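Local coordinates for nucleoprotein (Human coronavirus NL63, PDB 5N4K) that probably packages the viral RNA genome into a helical ribonucleocapsid, represented here by its N-terminal, probably RNA-binding, domain, at residues 48-54 with 136-142; 62-68 with 107-113. One frame throughout, in Å; residues are numbered along the deposited sequence.

From the N terminus, the chain first reaches residues 48-54, in the loop that follows helix 43-46, and then enters strand 63-73 at residues 62-68. Strand 80-90 and a further loop lead to residues 107-113, where contact 2 closes an inner loop by pairing strand 108-112 antiparallel with the start of 63-73. Contact 1 closes the outer loop when residues 136-142, just ahead of strand 145-147, fold against 48-54, so that contact 2 lies wholly within it. The two meet directly: Trp66 NE1 hydrogen-bonds to Leu51 O, and Lys113 NZ to Ser138 OG. The two outer loop segments are thereby tied to the central antiparallel sheet.

Contact 1 of 2, residues 48-54 with 136-142. With SO4 (sulfate ion), chain J; SO4 (sulfate ion), chain G.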
loop_
_atom_site.group_PDB
_atom_site.type_symbol
_atom_site.label_atom_id
_atom_site.label_comp_id
_atom_site.label_asym_id
_atom_site.label_seq_id
_atom_site.Cartn_x
_atom_site.Cartn_y
_atom_site.Cartn_z
ATOM N N PRO A 48 16.008 11.912 3.103
ATOM C CA PRO A 48 16.082 13.400 3.016
ATOM C C PRO A 48 14.858 14.003 2.335
ATOM O O PRO A 48 14.227 13.392 1.470
ATOM C CB PRO A 48 17.337 13.657 2.199
ATOM C CG PRO A 48 18.142 12.410 2.447
ATOM C CD PRO A 48 17.181 11.293 2.452
ATOM N N ARG A 49 14.561 15.284 2.704
ATOM C CA ARG A 49 13.438 16.034 2.205
ATOM C C ARG A 49 13.376 16.073 0.735
ATOM O O ARG A 49 12.278 16.247 0.169
ATOM C CB ARG A 49 13.509 17.464 2.749
ATOM C CG ARG A 49 14.629 18.328 2.129
ATOM C CD ARG A 49 14.824 19.714 2.631
ATOM N NE ARG A 49 15.916 20.303 1.912
ATOM C CZ ARG A 49 15.835 20.901 0.760
ATOM N NH1 ARG A 49 14.660 21.162 0.215
ATOM N NH2 ARG A 49 16.940 21.289 0.138
ATOM N N ASN A 50 14.530 16.010 0.023
ATOM C CA ASN A 50 14.600 16.241 -1.365
ATOM C C ASN A 50 15.131 15.014 -2.138
ATOM O O ASN A 50 15.630 15.162 -3.258
ATOM C CB ASN A 50 15.508 17.449 -1.707
ATOM C CG ASN A 50 16.875 17.300 -1.074
ATOM O OD1 ASN A 50 17.145 16.569 -0.157
ATOM N ND2 ASN A 50 17.770 18.224 -1.571
ATOM N N LEU A 51 14.859 13.818 -1.613
ATOM C CA LEU A 51 15.343 12.556 -2.247
ATOM C C LEU A 51 14.350 12.174 -3.318
ATOM O O LEU A 51 13.538 11.227 -3.159
ATOM C CB LEU A 51 15.530 11.523 -1.213
ATOM C CG LEU A 51 16.288 10.254 -1.785
ATOM C CD1 LEU A 51 17.774 10.574 -1.954
ATOM C CD2 LEU A 51 16.140 9.051 -0.921
ATOM N N VAL A 52 14.439 12.829 -4.478
ATOM C CA VAL A 52 13.631 12.587 -5.652
ATOM C C VAL A 52 14.505 11.963 -6.761
ATOM O O VAL A 52 15.469 12.637 -7.179
ATOM C CB VAL A 52 12.926 13.868 -6.209
ATOM C CG1 VAL A 52 12.036 13.530 -7.324
ATOM C CG2 VAL A 52 12.174 14.628 -5.103
ATOM N N PRO A 53 14.152 10.773 -7.277
ATOM C CA PRO A 53 14.942 10.227 -8.407
ATOM C C PRO A 53 14.962 11.160 -9.533
ATOM O O PRO A 53 14.044 11.874 -9.844
ATOM C CB PRO A 53 14.190 8.967 -8.794
ATOM C CG PRO A 53 13.471 8.573 -7.593
ATOM C CD PRO A 53 13.096 9.854 -6.835
ATOM N N ILE A 54 16.085 11.161 -10.258
ATOM C CA ILE A 54 16.276 12.013 -11.432
ATOM C C ILE A 54 15.842 11.340 -12.761
ATOM O O ILE A 54 15.986 10.156 -12.862
ATOM C CB ILE A 54 17.810 12.383 -11.540
ATOM C CG1 ILE A 54 18.263 13.225 -10.331
ATOM C CG2 ILE A 54 18.151 13.083 -12.846
ATOM C CD1 ILE A 54 19.766 13.226 -10.133
ATOM N N LYS A 136 18.669 7.384 -9.490
ATOM C CA LYS A 136 19.894 8.177 -9.247
ATOM C C LYS A 136 19.449 9.511 -8.627
ATOM O O LYS A 136 18.363 10.019 -8.985
ATOM C CB LYS A 136 20.573 8.462 -10.591
ATOM C CG LYS A 136 21.070 7.191 -11.269
ATOM C CD LYS A 136 22.411 6.803 -10.753
ATOM C CE LYS A 136 23.431 7.668 -11.539
ATOM N NZ LYS A 136 24.628 8.305 -10.912
ATOM N N PHE A 137 20.347 10.079 -7.835
ATOM C CA PHE A 137 20.074 11.251 -7.005
ATOM C C PHE A 137 21.120 12.343 -7.172
ATOM O O PHE A 137 22.319 12.066 -7.475
ATOM C CB PHE A 137 19.915 10.885 -5.569
ATOM C CG PHE A 137 18.871 9.792 -5.325
ATOM C CD1 PHE A 137 17.529 10.060 -5.408
ATOM C CD2 PHE A 137 19.280 8.500 -5.084
ATOM C CE1 PHE A 137 16.574 9.059 -5.193
ATOM C CE2 PHE A 137 18.324 7.484 -4.902
ATOM C CZ PHE A 137 16.988 7.795 -4.965
ATOM N N SER A 138 20.721 13.521 -6.833
ATOM C CA SER A 138 21.583 14.750 -6.754
ATOM C C SER A 138 22.310 14.925 -5.434
ATOM O O SER A 138 23.121 15.870 -5.243
ATOM C CB SER A 138 20.626 16.008 -6.921
ATOM O OG SER A 138 19.929 15.906 -8.067
ATOM N N ILE A 139 22.009 14.112 -4.472
ATOM C CA ILE A 139 22.537 14.100 -3.152
ATOM C C ILE A 139 23.067 12.701 -2.829
ATOM O O ILE A 139 22.631 11.740 -3.440
ATOM C CB ILE A 139 21.542 14.546 -2.057
ATOM C CG1 ILE A 139 20.280 13.704 -2.099
ATOM C CG2 ILE A 139 21.078 15.965 -2.263
ATOM C CD1 ILE A 139 19.409 13.873 -0.834
ATOM N N ALA A 140 23.955 12.592 -1.869
ATOM C CA ALA A 140 24.433 11.321 -1.337
ATOM C C ALA A 140 23.268 10.618 -0.657
ATOM O O ALA A 140 22.457 11.262 -0.039
ATOM C CB ALA A 140 25.571 11.515 -0.347
ATOM N N LEU A 141 23.212 9.308 -0.756
ATOM C CA LEU A 141 22.332 8.533 0.119
ATOM C C LEU A 141 22.842 8.510 1.477
ATOM O O LEU A 141 24.061 8.246 1.698
ATOM C CB LEU A 141 22.209 7.096 -0.329
ATOM C CG LEU A 141 21.326 6.851 -1.519
ATOM C CD1 LEU A 141 21.291 5.413 -1.987
ATOM C CD2 LEU A 141 19.894 7.302 -1.382
ATOM N N PRO A 142 22.034 8.750 2.489
ATOM C CA PRO A 142 22.422 8.475 3.852
ATOM C C PRO A 142 22.835 7.039 4.090
ATOM O O PRO A 142 22.427 6.161 3.349
ATOM C CB PRO A 142 21.140 8.854 4.656
ATOM C CG PRO A 142 20.363 9.783 3.731
ATOM C CD PRO A 142 20.600 9.198 2.397
HETATM S S SO4 J . 17.085 20.949 -3.443
HETATM O O1 SO4 J . 18.082 20.064 -2.833
HETATM O O2 SO4 J . 17.814 22.015 -4.154
HETATM O O3 SO4 J . 16.129 21.562 -2.475
HETATM O O4 SO4 J . 16.162 20.213 -4.153
HETATM S S SO4 G . 18.124 18.828 4.923
HETATM O O1 SO4 G . 19.235 19.222 5.802
HETATM O O2 SO4 G . 18.117 19.572 3.598
HETATM O O3 SO4 G . 18.072 17.344 4.550
HETATM O O4 SO4 G . 16.938 18.859 5.738
HETATM O O HOH W 1 16.717 8.065 -11.554
#
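The backbone N of Ile54 donates a 2.8 Å hydrogen bond to Lys136 O, arriving nearly in line with the C=O bond. A water adds a second link between the same residues, donating to Ile54 O and accepting from Lys136 N. Beyond this polar end the contact is largely apolar. Leu51 places CD1 over one face of the Phe137 ring, 3.7 Å from its centroid, in a CH-pi contact; CG set anti to the backbone N (chi1 -170°) brings the branch there. Pro53 lies alongside the ring, its CD 3.9 Å from Phe137 CE1. These are two irregular loop segments of the coronavirus nucleocapsid N-terminal domain, packed beside its antiparallel sheet, and Trp66 of strand 63-73 touches both Pro53 and Phe137. A type I beta turn from Pro48 to Leu51 shapes the far end, where Ile139 CD1 sits 3.7 Å from Pro48 CB and also meets Asn50 OD1. Pro48 and Pro142 approach tip to tip, CG to CG at 3.7 Å. On the outer side of the turn, the extended Arg49 chain carries its guanidinium between two sulfates, probably from the crystallisation liquor: NE donates to O2 of one at 2.9 Å, and NH2 to O3 of the other at 2.7 Å.

Contact 2 of 2, residues 62-68 with 107-113; sequences QIGYWNV and GVVWVAK
Tyr65 and Trp110 form a non-hydrogen-bonded pair of antiparallel strands 63-68 and 108-112. Their side chains run side by side, the tyrosine edge turned toward the indole face in an offset edge-to-face stack, centroids 5.4 Å apart and planes at 60°; chi1 58° sets Tyr65 CG between the backbone N and carbonyl carbon and swings the phenol alongside the indole. Tyr65 CB lies over the six-membered ring of Trp110, 4.0 Å from its centroid, and 3.7 Å from Val108 CG1. On the other face of the sheet, Val111 CG1 meets the Trp66 indole edge, 3.8 Å from CD1. Gly64 with Val111 and Trp66 with Val109 each exchange two backbone bonds; Val68 N and Lys113 N add one apiece. At the Gln62-Lys113 end a water bridges Lys113 NZ and Gln62 OE1; Lys113 NZ also bonds Ser138 OG, and Gln62 NE2 bonds Lys56 O. Strand 108-112 is outermost in the antiparallel sheet of this coronavirus nucleocapsid N-terminal domain, and strand 80-90, across 63-73, supplies Phe88, edge-to-face with Trp66. With Tyr65 OH bonded to Thr93 O and His96 N, and Trp66 NE1 to Leu51 O, these rings are probably fixed in orientation as well as packed.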
loop_
_atom_site.group_PDB
_atom_site.type_symbol
_atom_site.label_atom_id
_atom_site.label_comp_id
_atom_site.label_asym_id
_atom_site.label_seq_id
_atom_site.Cartn_x
_atom_site.Cartn_y
_atom_site.Cartn_z
ATOM N N GLN A 62 9.157 17.449 -9.852
ATOM C CA GLN A 62 10.165 16.700 -9.083
ATOM C C GLN A 62 9.725 16.654 -7.614
ATOM O O GLN A 62 10.252 17.263 -6.711
ATOM C CB GLN A 62 11.552 17.281 -9.191
ATOM C CG GLN A 62 12.089 17.462 -10.637
ATOM C CD GLN A 62 11.931 16.204 -11.451
ATOM O OE1 GLN A 62 12.539 15.200 -11.078
ATOM N NE2 GLN A 62 11.174 16.233 -12.447
ATOM N N ILE A 63 8.660 15.857 -7.394
ATOM C CA ILE A 63 7.939 15.845 -6.122
ATOM C C ILE A 63 7.145 14.507 -6.043
ATOM O O ILE A 63 6.592 14.063 -7.051
ATOM C CB ILE A 63 7.011 17.090 -6.038
ATOM C CG1 ILE A 63 6.258 17.096 -4.713
ATOM C CG2 ILE A 63 6.096 17.205 -7.243
ATOM C CD1 ILE A 63 5.713 18.506 -4.420
ATOM N N GLY A 64 7.055 13.953 -4.837
ATOM C CA GLY A 64 6.271 12.752 -4.677
ATOM C C GLY A 64 6.503 12.180 -3.327
ATOM O O GLY A 64 6.702 12.868 -2.332
ATOM N N TYR A 65 6.421 10.833 -3.277
ATOM C CA TYR A 65 6.557 10.134 -1.996
ATOM C C TYR A 65 7.241 8.778 -2.143
ATOM O O TYR A 65 7.196 8.178 -3.224
ATOM C CB TYR A 65 5.148 9.926 -1.259
ATOM C CG TYR A 65 4.151 9.152 -2.123
ATOM C CD1 TYR A 65 3.386 9.755 -3.104
ATOM C CD2 TYR A 65 4.010 7.766 -1.977
ATOM C CE1 TYR A 65 2.463 9.038 -3.891
ATOM C CE2 TYR A 65 3.120 7.063 -2.734
ATOM C CZ TYR A 65 2.374 7.676 -3.691
ATOM O OH TYR A 65 1.558 6.919 -4.503
ATOM N N TRP A 66 7.822 8.359 -1.028
ATOM C CA TRP A 66 8.317 6.978 -0.833
ATOM C C TRP A 66 7.316 6.233 0.018
ATOM O O TRP A 66 6.949 6.687 1.055
ATOM C CB TRP A 66 9.685 6.992 -0.225
ATOM C CG TRP A 66 10.761 7.546 -1.074
ATOM C CD1 TRP A 66 11.151 8.859 -1.154
ATOM C CD2 TRP A 66 11.592 6.846 -2.016
ATOM N NE1 TRP A 66 12.150 9.010 -2.025
ATOM C CE2 TRP A 66 12.445 7.798 -2.599
ATOM C CE3 TRP A 66 11.651 5.537 -2.443
ATOM C CZ2 TRP A 66 13.392 7.438 -3.565
ATOM C CZ3 TRP A 66 12.585 5.163 -3.424
ATOM C CH2 TRP A 66 13.414 6.105 -3.967
ATOM N N ASN A 67 6.884 5.084 -0.468
ATOM C CA ASN A 67 5.874 4.249 0.217
ATOM C C ASN A 67 6.612 3.049 0.884
ATOM O O ASN A 67 7.302 2.303 0.185
ATOM C CB ASN A 67 4.856 3.716 -0.802
ATOM C CG ASN A 67 3.604 3.259 -0.172
ATOM O OD1 ASN A 67 3.131 3.866 0.756
ATOM N ND2 ASN A 67 3.069 2.183 -0.711
ATOM N N VAL A 68 6.455 2.929 2.151
ATOM C CA VAL A 68 7.091 1.844 2.904
ATOM C C VAL A 68 6.393 0.532 2.718
ATOM O O VAL A 68 5.156 0.461 2.871
ATOM C CB VAL A 68 7.192 2.253 4.368
ATOM C CG1 VAL A 68 7.740 1.119 5.262
ATOM C CG2 VAL A 68 7.953 3.519 4.631
ATOM N N GLY A 107 3.740 5.399 6.911
ATOM C CA GLY A 107 4.470 4.680 5.899
ATOM C C GLY A 107 4.658 5.456 4.631
ATOM O O GLY A 107 5.209 4.964 3.639
ATOM N N VAL A 108 4.169 6.681 4.546
ATOM C CA VAL A 108 4.314 7.517 3.355
ATOM C C VAL A 108 5.261 8.652 3.719
ATOM O O VAL A 108 5.036 9.447 4.642
ATOM C CB VAL A 108 2.959 8.082 2.852
ATOM C CG1 VAL A 108 3.131 8.968 1.657
ATOM C CG2 VAL A 108 2.054 6.818 2.620
ATOM N N VAL A 109 6.360 8.762 2.971
ATOM C CA VAL A 109 7.404 9.712 3.281
ATOM C C VAL A 109 7.528 10.687 2.128
ATOM O O VAL A 109 7.810 10.302 0.969
ATOM C CB VAL A 109 8.752 9.033 3.530
ATOM C CG1 VAL A 109 9.831 10.110 3.858
ATOM C CG2 VAL A 109 8.632 8.042 4.637
ATOM N N TRP A 110 7.338 12.014 2.319
ATOM C CA TRP A 110 7.241 12.976 1.258
ATOM C C TRP A 110 8.561 13.626 0.851
ATOM O O TRP A 110 9.387 13.957 1.754
ATOM C CB TRP A 110 6.234 14.031 1.723
ATOM C CG TRP A 110 4.847 13.425 1.943
ATOM C CD1 TRP A 110 4.307 13.012 3.126
ATOM C CD2 TRP A 110 3.896 13.197 0.932
ATOM N NE1 TRP A 110 3.026 12.559 2.886
ATOM C CE2 TRP A 110 2.737 12.645 1.574
ATOM C CE3 TRP A 110 3.891 13.340 -0.433
ATOM C CZ2 TRP A 110 1.653 12.264 0.801
ATOM C CZ3 TRP A 110 2.774 13.018 -1.188
ATOM C CH2 TRP A 110 1.655 12.484 -0.510
ATOM N N VAL A 111 8.709 13.852 -0.428
ATOM C CA VAL A 111 9.971 14.427 -0.953
ATOM C C VAL A 111 9.648 15.395 -2.025
ATOM O O VAL A 111 8.698 15.283 -2.812
ATOM C CB VAL A 111 10.933 13.318 -1.474
ATOM C CG1 VAL A 111 11.534 12.530 -0.323
ATOM C CG2 VAL A 111 10.237 12.443 -2.522
ATOM N N ALA A 112 10.504 16.461 -2.137
ATOM C CA ALA A 112 10.386 17.438 -3.218
ATOM C C ALA A 112 11.710 18.158 -3.389
ATOM O O ALA A 112 12.384 18.416 -2.403
ATOM C CB ALA A 112 9.328 18.508 -2.889
ATOM N N LYS A 113 12.024 18.470 -4.626
ATOM C CA LYS A 113 13.144 19.332 -4.886
ATOM C C LYS A 113 12.722 20.783 -5.069
ATOM O O LYS A 113 11.576 21.074 -5.303
ATOM C CB LYS A 113 13.817 18.903 -6.146
ATOM C CG LYS A 113 14.622 17.612 -5.967
ATOM C CD LYS A 113 15.371 17.398 -7.295
ATOM C CE LYS A 113 16.569 16.552 -7.160
ATOM N NZ LYS A 113 17.080 16.166 -8.495
HETATM O O HOH W 2 14.698 14.780 -9.433
#